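PDB 4OQ1: cell wall surface anchor family protein from Streptococcus pneumoniae, which probably helps fasten the pilus to the cell wall as an ancillary pilin containing CnaB-type domains. Local coordinates for residues G216-E222 against L234-L240; T148-I154 against E207-L213; W55-Y61 against L81-K85. The protein carries 3 engineered substitutions. The contacts are given in a common frame with arbitrary orientation. Residue numbers count along the deposited sequence, not the author numbering.

How the interactions relate
Two of the contacts are strand pairings facing each other in one domain; the third lies where a loop meets a strand in another. Interaction 3 comes first along the chain, at strands 50-56 and 85-93 in the amino-terminal module. Interaction 2 follows, then interaction 1, both within the middle CnaB-type domain. There they belong to two different sheets, 207-211 beside 150-157 and 216-224 beside 235-240, which pack face to face: Phe220 meets Leu153, Val238 meets Val151, and Leu240 meets Leu213. The centres of interactions 1 and 2 are about 11 Å apart. Interaction 3 is remote, its centre about 48 Å from interaction 1 and about 41 Å from interaction 2, as expected of separate domains in an elongated protein.

Interaction 1. Residues G216-E222 against L234-L240; sequences GNYRFKE and LDTDVQL
Strands 216-222 and 235-240 run antiparallel, their axes 4.5 Å apart at closest approach and 157° between N-to-C directions. Hydrogen-bonded pairs Gly216-Leu240, Tyr218-Val238 and Phe220-Thr236 alternate with non-hydrogen-bonded Asn217-Gln239, Arg219-Asp237 and Lys221-Asp235; Tyr218 N lies 2.8 Å from Val238 O, and Glu222 N to Leu234 O, 2.7 Å, ends the ladder. Gly216 has phi/psi 152/-165, where a side chain would clash with the preceding carbonyl. Inside, Tyr218 and Phe220 (both m) flank Val238 (p), Tyr218 CB 3.8 Å from Val238 CG1 and Tyr218 CE1 4.0 Å from CD1 of Leu240 (m, t); this face meets strands 150-157 and 246-254 in a CnaB-type sandwich. Opposite, Arg219 (t, t, m) sends NE 2.7 Å to Asp237 OD1, its other nitrogens reaching Asp176 and Ser178. Lys221 (m, t, p, p) curls NZ to 2.8 Å from Asp235 OD1; Gln239 NE2 (t, t) donates to Asn217 OD1 (m) at 3.1 Å. Two salt bridges and an amide pair cross-link the polar face; Tyr218, Phe220, Val238 and Leu240 give the other to apolar packing.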
loop_
_atom_site.group_PDB
_atom_site.type_symbol
_atom_site.label_atom_id
_atom_site.label_comp_id
_atom_site.label_asym_id
_atom_site.label_seq_id
_atom_site.Cartn_x
_atom_site.Cartn_y
_atom_site.Cartn_z
ATOM N N GLY A 216 6.990 14.686 -6.128
ATOM C CA GLY A 216 8.021 13.921 -6.714
ATOM C C GLY A 216 7.499 12.855 -7.690
ATOM O O GLY A 216 6.311 12.870 -8.090
ATOM N N ASN A 217 8.411 11.933 -8.009
ATOM C CA ASN A 217 8.184 10.881 -9.009
ATOM C C ASN A 217 8.017 9.554 -8.290
ATOM O O ASN A 217 8.766 9.241 -7.350
ATOM C CB ASN A 217 9.349 10.775 -9.956
ATOM C CG ASN A 217 9.469 12.001 -10.830
ATOM O OD1 ASN A 217 8.542 12.334 -11.528
ATOM N ND2 ASN A 217 10.600 12.711 -10.735
ATOM N N TYR A 218 6.947 8.849 -8.703
ATOM C CA TYR A 218 6.576 7.579 -8.048
ATOM C C TYR A 218 6.291 6.516 -9.128
ATOM O O TYR A 218 6.058 6.837 -10.269
ATOM C CB TYR A 218 5.322 7.743 -7.110
ATOM C CG TYR A 218 5.620 8.630 -5.940
ATOM C CD1 TYR A 218 5.395 10.001 -6.044
ATOM C CD2 TYR A 218 6.203 8.134 -4.787
ATOM C CE1 TYR A 218 5.702 10.838 -5.015
ATOM C CE2 TYR A 218 6.573 8.971 -3.734
ATOM C CZ TYR A 218 6.290 10.341 -3.844
ATOM O OH TYR A 218 6.577 11.193 -2.770
ATOM N N ARG A 219 6.210 5.268 -8.662
ATOM C CA ARG A 219 5.911 4.115 -9.510
ATOM C C ARG A 219 5.076 3.122 -8.682
ATOM O O ARG A 219 5.452 2.782 -7.542
ATOM C CB ARG A 219 7.234 3.562 -9.838
ATOM C CG ARG A 219 7.335 2.394 -10.736
ATOM C CD ARG A 219 8.835 2.377 -11.104
ATOM N NE ARG A 219 9.296 3.344 -12.099
ATOM C CZ ARG A 219 10.591 3.522 -12.402
ATOM N NH1 ARG A 219 11.523 2.909 -11.726
ATOM N NH2 ARG A 219 10.987 4.384 -13.303
ATOM N N PHE A 220 3.941 2.705 -9.268
ATOM C CA PHE A 220 3.145 1.638 -8.726
ATOM C C PHE A 220 3.535 0.311 -9.452
ATOM O O PHE A 220 3.433 0.239 -10.672
ATOM C CB PHE A 220 1.659 1.922 -8.905
ATOM C CG PHE A 220 1.095 2.890 -7.977
ATOM C CD1 PHE A 220 0.400 2.467 -6.860
ATOM C CD2 PHE A 220 1.077 4.255 -8.286
ATOM C CE1 PHE A 220 -0.186 3.392 -6.002
ATOM C CE2 PHE A 220 0.460 5.169 -7.433
ATOM C CZ PHE A 220 -0.151 4.732 -6.293
ATOM N N LYS A 221 4.050 -0.678 -8.703
ATOM C CA LYS A 221 4.459 -1.938 -9.255
ATOM C C LYS A 221 3.508 -3.022 -8.975
ATOM O O LYS A 221 3.141 -3.238 -7.831
ATOM C CB LYS A 221 5.834 -2.358 -8.705
ATOM C CG LYS A 221 6.853 -1.270 -8.647
ATOM C CD LYS A 221 8.147 -1.807 -8.048
ATOM C CE LYS A 221 8.859 -2.838 -8.892
ATOM N NZ LYS A 221 9.402 -2.135 -10.083
ATOM N N GLU A 222 3.059 -3.714 -10.024
ATOM C CA GLU A 222 1.982 -4.727 -9.859
ATOM C C GLU A 222 2.526 -6.086 -9.384
ATOM O O GLU A 222 2.613 -7.044 -10.157
ATOM C CB GLU A 222 1.192 -4.897 -11.148
ATOM C CG GLU A 222 -0.018 -5.751 -10.974
ATOM C CD GLU A 222 -0.995 -5.680 -12.161
ATOM O OE1 GLU A 222 -0.814 -4.858 -13.050
ATOM O OE2 GLU A 222 -1.898 -6.543 -12.190
ATOM N N LEU A 234 4.374 -3.895 -15.706
ATOM C CA LEU A 234 4.569 -4.039 -14.260
ATOM C C LEU A 234 4.525 -2.694 -13.438
ATOM O O LEU A 234 3.924 -2.564 -12.354
ATOM C CB LEU A 234 5.910 -4.681 -14.020
ATOM C CG LEU A 234 6.003 -5.222 -12.601
ATOM C CD1 LEU A 234 5.033 -6.344 -12.453
ATOM C CD2 LEU A 234 7.421 -5.730 -12.307
ATOM N N ASP A 235 5.241 -1.713 -13.988
ATOM C CA ASP A 235 5.385 -0.383 -13.411
ATOM C C ASP A 235 4.486 0.637 -14.098
ATOM O O ASP A 235 4.438 0.692 -15.327
ATOM C CB ASP A 235 6.873 0.041 -13.641
ATOM C CG ASP A 235 7.791 -0.705 -12.817
ATOM O OD1 ASP A 235 7.326 -1.239 -11.774
ATOM O OD2 ASP A 235 9.005 -0.762 -13.150
ATOM N N THR A 236 3.778 1.461 -13.311
ATOM C CA THR A 236 3.033 2.585 -13.852
ATOM C C THR A 236 3.536 3.832 -13.073
ATOM O O THR A 236 3.403 3.942 -11.844
ATOM C CB THR A 236 1.495 2.388 -13.715
ATOM O OG1 THR A 236 1.101 1.236 -14.450
ATOM C CG2 THR A 236 0.798 3.593 -14.304
ATOM N N ASP A 237 4.098 4.775 -13.804
ATOM C CA ASP A 237 4.761 5.941 -13.248
ATOM C C ASP A 237 3.784 7.032 -12.994
ATOM O O ASP A 237 2.750 7.163 -13.663
ATOM C CB ASP A 237 5.863 6.430 -14.236
ATOM C CG ASP A 237 7.188 5.713 -14.018
ATOM O OD1 ASP A 237 7.272 4.556 -13.487
ATOM O OD2 ASP A 237 8.199 6.336 -14.373
ATOM N N VAL A 238 4.070 7.856 -12.009
ATOM C CA VAL A 238 3.125 8.948 -11.735
ATOM C C VAL A 238 3.977 10.058 -11.113
ATOM O O VAL A 238 4.987 9.775 -10.476
ATOM C CB VAL A 238 1.948 8.531 -10.823
ATOM C CG1 VAL A 238 2.396 8.283 -9.457
ATOM C CG2 VAL A 238 0.941 9.667 -10.767
ATOM N N GLN A 239 3.641 11.303 -11.455
ATOM C CA GLN A 239 4.399 12.486 -11.029
ATOM C C GLN A 239 3.437 13.417 -10.315
ATOM O O GLN A 239 2.333 13.750 -10.833
ATOM C CB GLN A 239 5.047 13.195 -12.193
ATOM C CG GLN A 239 5.925 14.405 -11.758
ATOM C CD GLN A 239 6.595 15.131 -12.940
ATOM O OE1 GLN A 239 5.956 15.831 -13.727
ATOM N NE2 GLN A 239 7.869 14.900 -13.087
ATOM N N LEU A 240 3.828 13.782 -9.108
ATOM C CA LEU A 240 3.029 14.694 -8.252
ATOM C C LEU A 240 3.790 16.011 -8.229
ATOM O O LEU A 240 4.897 16.040 -7.752
ATOM C CB LEU A 240 2.848 14.154 -6.857
ATOM C CG LEU A 240 2.221 12.785 -6.926
ATOM C CD1 LEU A 240 2.009 12.332 -5.505
ATOM C CD2 LEU A 240 0.877 12.879 -7.664
HETATM O O HOH W 1 6.861 10.204 -13.153
HETATM O O HOH W 2 11.340 -0.407 -10.615
#

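Interaction 2. Residues T148-I154 against E207-L213; sequences TTKVKLI and EIFVTNL
At the apolar centre, Val151 (p) sets CG1 3.8 Å from Leu213 CD1 and 4.1 Å from Val210 CB, and Leu153 (t, t) brings CB to 4.3 Å from CB of Ile208 (m, t). Val151, Leu153, Ile208 and Val210 share the inward face, and Leu213, just past the strand, closes against Val151; Val151 also meets Val238, and Leu153 and Ile208 meet Phe168 of the facing sheet. The strands that carry them, 150-154 and 207-211, run antiparallel, their axes 4.6 Å apart at closest approach and at 167°. Val151-Val210 and Leu153-Ile208 are hydrogen-bonded pairs: Val210 N to Val151 O is 2.9 Å, Val151 N to Val210 O 3.0 Å, Leu153 N to Ile208 O 2.7 Å and Ile208 N to Leu153 O 2.8 Å. Lys150-Thr211, Lys152-Phe209 and Ile154-Glu207 form the alternating non-hydrogen-bonded pairs, side chains outward. There Phe209 (t) has Lys152 CB at its ring edge, 3.9 Å from CD1, and its CZ is 3.9 Å from Lys150 CB. Glu207 turns its carboxylate to Arg162 in a salt bridge, and Lys150 NZ donates to Thr148 O at 2.7 Å and to His243 O. Where the ladder ends, Asn212 takes positive phi (73/11), its N 3.0 Å from Thr149 O, and Thr149 (p) donates OG1 to Leu213 O over a very short 2.5 Å. This pairing of first strand 150-157 with outermost strand 207-211 is one edge of the reverse-immunoglobulin sandwich of CnaB domains.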
loop_
_atom_site.group_PDB
_atom_site.type_symbol
_atom_site.label_atom_id
_atom_site.label_comp_id
_atom_site.label_asym_id
_atom_site.label_seq_id
_atom_site.Cartn_x
_atom_site.Cartn_y
_atom_site.Cartn_z
ATOM N N THR A 148 -3.395 18.339 0.498
ATOM C CA THR A 148 -2.433 17.296 0.476
ATOM C C THR A 148 -2.340 16.893 -0.985
ATOM O O THR A 148 -3.290 17.182 -1.755
ATOM C CB THR A 148 -2.981 16.183 1.366
ATOM O OG1 THR A 148 -1.903 15.376 1.797
ATOM C CG2 THR A 148 -4.096 15.335 0.643
ATOM N N THR A 149 -1.267 16.227 -1.340
ATOM C CA THR A 149 -1.214 15.494 -2.634
ATOM C C THR A 149 -2.172 14.344 -2.633
ATOM O O THR A 149 -2.552 13.863 -1.574
ATOM C CB THR A 149 0.170 14.939 -2.933
ATOM O OG1 THR A 149 0.614 14.152 -1.835
ATOM C CG2 THR A 149 1.102 16.030 -3.185
ATOM N N LYS A 150 -2.642 13.945 -3.825
ATOM C CA LYS A 150 -3.655 12.902 -3.951
ATOM C C LYS A 150 -3.403 12.188 -5.259
ATOM O O LYS A 150 -3.258 12.832 -6.340
ATOM C CB LYS A 150 -5.098 13.448 -4.011
ATOM C CG LYS A 150 -5.347 14.660 -3.159
ATOM C CD LYS A 150 -6.673 15.300 -3.520
ATOM C CE LYS A 150 -6.798 16.689 -2.924
ATOM N NZ LYS A 150 -5.662 17.618 -3.066
ATOM N N VAL A 151 -3.407 10.866 -5.179
ATOM C CA VAL A 151 -3.278 10.013 -6.402
ATOM C C VAL A 151 -4.187 8.837 -6.319
ATOM O O VAL A 151 -4.390 8.261 -5.248
ATOM C CB VAL A 151 -1.817 9.661 -6.757
ATOM C CG1 VAL A 151 -1.100 9.145 -5.590
ATOM C CG2 VAL A 151 -1.789 8.653 -7.927
ATOM N N LYS A 152 -4.832 8.547 -7.468
ATOM C CA LYS A 152 -5.820 7.539 -7.586
ATOM C C LYS A 152 -5.390 6.604 -8.704
ATOM O O LYS A 152 -5.109 7.023 -9.851
ATOM C CB LYS A 152 -7.248 8.114 -7.811
ATOM C CG LYS A 152 -8.271 7.036 -7.878
ATOM C CD LYS A 152 -9.665 7.449 -8.308
ATOM C CE LYS A 152 -10.213 8.617 -7.495
ATOM N NZ LYS A 152 -11.549 9.083 -7.977
ATOM N N LEU A 153 -5.255 5.332 -8.355
ATOM C CA LEU A 153 -4.982 4.273 -9.320
ATOM C C LEU A 153 -6.278 3.537 -9.626
ATOM O O LEU A 153 -7.014 3.123 -8.705
ATOM C CB LEU A 153 -3.861 3.332 -8.838
ATOM C CG LEU A 153 -3.413 2.209 -9.795
ATOM C CD1 LEU A 153 -1.966 1.788 -9.460
ATOM C CD2 LEU A 153 -4.389 1.098 -9.621
ATOM N N ILE A 154 -6.552 3.396 -10.928
ATOM C CA ILE A 154 -7.715 2.670 -11.421
ATOM C C ILE A 154 -7.229 1.433 -12.190
ATOM O O ILE A 154 -6.525 1.551 -13.172
ATOM C CB ILE A 154 -8.627 3.487 -12.360
ATOM C CG1 ILE A 154 -9.177 4.702 -11.619
ATOM C CG2 ILE A 154 -9.788 2.581 -12.735
ATOM C CD1 ILE A 154 -10.089 5.572 -12.448
ATOM N N GLU A 207 -9.942 0.618 -7.165
ATOM C CA GLU A 207 -9.219 1.868 -6.946
ATOM C C GLU A 207 -8.241 1.740 -5.807
ATOM O O GLU A 207 -8.490 1.019 -4.864
ATOM C CB GLU A 207 -10.103 3.100 -6.770
ATOM C CG GLU A 207 -11.105 3.204 -7.892
ATOM C CD GLU A 207 -11.998 4.418 -7.854
ATOM O OE1 GLU A 207 -12.191 4.965 -6.748
ATOM O OE2 GLU A 207 -12.592 4.713 -8.922
ATOM N N ILE A 208 -7.078 2.351 -5.981
ATOM C CA ILE A 208 -6.221 2.664 -4.851
ATOM C C ILE A 208 -6.052 4.187 -4.737
ATOM O O ILE A 208 -5.694 4.884 -5.718
ATOM C CB ILE A 208 -4.862 1.970 -4.933
ATOM C CG1 ILE A 208 -5.011 0.439 -4.871
ATOM C CG2 ILE A 208 -3.916 2.419 -3.830
ATOM C CD1 ILE A 208 -3.751 -0.305 -5.372
ATOM N N PHE A 209 -6.198 4.683 -3.538
ATOM C CA PHE A 209 -6.127 6.150 -3.265
ATOM C C PHE A 209 -5.114 6.441 -2.207
ATOM O O PHE A 209 -5.215 5.909 -1.089
ATOM C CB PHE A 209 -7.526 6.672 -2.847
ATOM C CG PHE A 209 -7.655 8.173 -2.861
ATOM C CD1 PHE A 209 -7.836 8.828 -4.037
ATOM C CD2 PHE A 209 -7.636 8.896 -1.696
ATOM C CE1 PHE A 209 -7.940 10.226 -4.093
ATOM C CE2 PHE A 209 -7.754 10.304 -1.722
ATOM C CZ PHE A 209 -7.900 10.956 -2.932
ATOM N N VAL A 210 -4.093 7.221 -2.561
ATOM C CA VAL A 210 -3.000 7.561 -1.647
ATOM C C VAL A 210 -2.886 9.058 -1.508
ATOM O O VAL A 210 -2.671 9.783 -2.520
ATOM C CB VAL A 210 -1.638 7.041 -2.149
ATOM C CG1 VAL A 210 -0.590 7.297 -1.093
ATOM C CG2 VAL A 210 -1.777 5.539 -2.450
ATOM N N THR A 211 -2.917 9.530 -0.267
ATOM C CA THR A 211 -2.717 10.955 0.046
ATOM C C THR A 211 -1.389 11.296 0.719
ATOM O O THR A 211 -0.773 10.455 1.356
ATOM C CB THR A 211 -3.866 11.475 0.905
ATOM O OG1 THR A 211 -3.942 10.799 2.150
ATOM C CG2 THR A 211 -5.143 11.260 0.234
ATOM N N ASN A 212 -0.984 12.564 0.605
ATOM C CA ASN A 212 0.102 13.166 1.365
ATOM C C ASN A 212 1.486 12.732 0.971
ATOM O O ASN A 212 2.433 12.957 1.693
ATOM C CB ASN A 212 -0.054 12.884 2.834
ATOM C CG ASN A 212 0.727 13.821 3.672
ATOM O OD1 ASN A 212 0.515 15.012 3.601
ATOM N ND2 ASN A 212 1.696 13.308 4.416
ATOM N N LEU A 213 1.606 12.045 -0.155
ATOM C CA LEU A 213 2.884 11.814 -0.695
ATOM C C LEU A 213 3.646 13.146 -0.925
ATOM O O LEU A 213 3.058 14.072 -1.427
ATOM C CB LEU A 213 2.758 11.116 -2.066
ATOM C CG LEU A 213 2.289 9.639 -1.997
ATOM C CD1 LEU A 213 2.045 9.156 -3.411
ATOM C CD2 LEU A 213 3.221 8.688 -1.216
#

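Interaction 3. Residues W55-Y61 against L81-K85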
loop_
_atom_site.group_PDB
_atom_site.type_symbol
_atom_site.label_atom_id
_atom_site.label_comp_id
_atom_site.label_asym_id
_atom_site.label_seq_id
_atom_site.Cartn_x
_atom_site.Cartn_y
_atom_site.Cartn_z
ATOM N N TRP A 55 2.699 32.944 21.469
ATOM C CA TRP A 55 2.925 34.338 21.625
ATOM C C TRP A 55 1.980 34.838 22.638
ATOM O O TRP A 55 0.767 34.645 22.484
ATOM C CB TRP A 55 2.635 35.047 20.321
ATOM C CG TRP A 55 3.607 34.780 19.200
ATOM C CD1 TRP A 55 4.661 35.591 18.815
ATOM C CD2 TRP A 55 3.661 33.655 18.367
ATOM N NE1 TRP A 55 5.339 35.048 17.782
ATOM C CE2 TRP A 55 4.792 33.843 17.484
ATOM C CE3 TRP A 55 2.938 32.484 18.291
ATOM C CZ2 TRP A 55 5.108 32.944 16.507
ATOM C CZ3 TRP A 55 3.250 31.547 17.321
ATOM C CH2 TRP A 55 4.341 31.787 16.439
ATOM N N LYS A 56 2.463 35.596 23.597
ATOM C CA LYS A 56 1.588 36.195 24.635
ATOM C C LYS A 56 1.226 37.606 24.210
ATOM O O LYS A 56 2.119 38.439 23.918
ATOM C CB LYS A 56 2.338 36.212 25.983
ATOM C CG LYS A 56 1.517 36.776 27.181
ATOM C CD LYS A 56 2.351 36.880 28.502
ATOM C CE LYS A 56 1.463 37.214 29.689
ATOM N NZ LYS A 56 0.620 38.429 29.526
ATOM N N LEU A 57 -0.066 37.842 24.048
ATOM C CA LEU A 57 -0.550 39.079 23.467
ATOM C C LEU A 57 -0.570 40.196 24.524
ATOM O O LEU A 57 -0.735 39.920 25.652
ATOM C CB LEU A 57 -1.956 38.932 22.818
ATOM C CG LEU A 57 -2.313 37.826 21.830
ATOM C CD1 LEU A 57 -3.732 37.936 21.186
ATOM C CD2 LEU A 57 -1.346 37.803 20.721
ATOM N N ASP A 58 -0.324 41.443 24.097
ATOM C CA ASP A 58 -0.404 42.630 24.948
ATOM C C ASP A 58 -1.839 43.000 25.227
ATOM O O ASP A 58 -2.738 42.506 24.621
ATOM C CB ASP A 58 0.309 43.810 24.286
ATOM C CG ASP A 58 -0.357 44.291 22.977
ATOM O OD1 ASP A 58 -1.561 44.559 22.933
ATOM O OD2 ASP A 58 0.327 44.447 21.937
ATOM N N ASP A 59 -2.047 43.956 26.100
ATOM C CA ASP A 59 -3.395 44.338 26.515
ATOM C C ASP A 59 -4.261 45.000 25.489
ATOM O O ASP A 59 -5.453 45.088 25.648
ATOM C CB ASP A 59 -3.290 45.249 27.703
ATOM C CG ASP A 59 -2.610 44.586 28.842
ATOM O OD1 ASP A 59 -2.768 43.341 28.989
ATOM O OD2 ASP A 59 -1.909 45.326 29.540
ATOM N N SER A 60 -3.704 45.478 24.407
ATOM C CA SER A 60 -4.621 45.924 23.340
ATOM C C SER A 60 -5.489 44.802 22.723
ATOM O O SER A 60 -6.378 45.093 21.873
ATOM C CB SER A 60 -3.846 46.596 22.237
ATOM O OG SER A 60 -3.106 45.626 21.536
ATOM N N TYR A 61 -5.275 43.539 23.150
ATOM C CA TYR A 61 -6.072 42.422 22.618
ATOM C C TYR A 61 -7.014 41.866 23.620
ATOM O O TYR A 61 -6.696 41.708 24.772
ATOM C CB TYR A 61 -5.157 41.325 22.085
ATOM C CG TYR A 61 -4.388 41.778 20.828
ATOM C CD1 TYR A 61 -4.781 41.354 19.573
ATOM C CD2 TYR A 61 -3.216 42.514 20.918
ATOM C CE1 TYR A 61 -4.070 41.722 18.410
ATOM C CE2 TYR A 61 -2.529 42.938 19.765
ATOM C CZ TYR A 61 -2.954 42.527 18.524
ATOM O OH TYR A 61 -2.301 42.860 17.326
ATOM N N LEU A 81 3.581 40.284 14.812
ATOM C CA LEU A 81 3.805 39.564 16.035
ATOM C C LEU A 81 4.815 40.261 16.886
ATOM O O LEU A 81 5.068 39.795 18.000
ATOM C CB LEU A 81 4.359 38.158 15.729
ATOM C CG LEU A 81 3.490 37.415 14.743
ATOM C CD1 LEU A 81 4.200 36.133 14.358
ATOM C CD2 LEU A 81 2.092 37.142 15.324
ATOM N N SER A 82 5.436 41.328 16.334
ATOM C CA SER A 82 6.668 41.867 16.916
ATOM C C SER A 82 6.413 42.497 18.273
ATOM O O SER A 82 7.311 42.586 19.095
ATOM C CB SER A 82 7.396 42.802 15.922
ATOM O OG SER A 82 6.491 43.767 15.393
ATOM N N SER A 83 5.171 42.860 18.554
ATOM C CA SER A 83 4.926 43.399 19.861
ATOM C C SER A 83 4.720 42.306 20.923
ATOM O O SER A 83 4.568 42.655 22.064
ATOM C CB SER A 83 3.749 44.372 19.849
ATOM O OG SER A 83 2.523 43.707 19.752
ATOM N N PHE A 84 4.640 41.016 20.565
ATOM C CA PHE A 84 4.168 40.004 21.510
ATOM C C PHE A 84 5.397 39.369 22.096
ATOM O O PHE A 84 6.451 39.428 21.509
ATOM C CB PHE A 84 3.309 38.904 20.834
ATOM C CG PHE A 84 2.147 39.431 20.043
ATOM C CD1 PHE A 84 1.505 40.570 20.440
ATOM C CD2 PHE A 84 1.693 38.746 18.972
ATOM C CE1 PHE A 84 0.468 41.068 19.685
ATOM C CE2 PHE A 84 0.588 39.219 18.225
ATOM C CZ PHE A 84 0.053 40.413 18.567
ATOM N N LYS A 85 5.227 38.743 23.251
ATOM C CA LYS A 85 6.272 38.021 23.909
ATOM C C LYS A 85 6.189 36.568 23.420
ATOM O O LYS A 85 5.193 35.914 23.663
ATOM C CB LYS A 85 6.097 38.072 25.440
ATOM C CG LYS A 85 7.078 37.220 26.245
ATOM C CD LYS A 85 6.650 36.898 27.712
ATOM C CE LYS A 85 7.872 36.417 28.541
ATOM N NZ LYS A 85 7.584 36.084 29.972
#
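Phe84 lays one ring face against the Leu57 side chain: CD2 of Leu57 sits 3.5 Å from the ring centroid and 12° off its normal, a close CH-pi contact. The same ring points its edge at the face of Tyr61 in an offset edge-to-face pair, centroids 5.2 Å apart and planes at 84°, with Tyr61 CE2 3.5 Å from Phe84 CE1. At the other end of the contact, Phe84 CB lies 3.9 Å from Trp55 CB, and Leu81 CD1 approaches Trp55 NE1 at 3.8 Å; the indole has a further cation-pi partner in Lys86. These side chains gather beside an antiparallel pairing. Strands 50-56 and 85-93 are neighbours in the large mixed sheet of the amino-terminal module, and the connection between them carries helix 66-73, whose Ile69 packs on Leu57 and Tyr61 while Leu73 touches Leu81. Lys56 and Lys85 form a hydrogen-bonded pair, Lys56 N to Lys85 O at 2.7 Å and Lys85 N to Lys56 O at 3.2 Å. A type I turn from Leu81 to Phe84, closed by Phe84 N to Leu81 O at 2.9 Å, leads into strand 85-93; on the other segment a type I turn runs from Asp58 to Tyr61, closed by Tyr61 N to Asp58 O at 3.1 Å. Ser83 OG stands 3.2 Å from Asp58 OD2, and Asp58 OD1 accepts a very short 2.3 Å hydrogen bond from Ser60 OG.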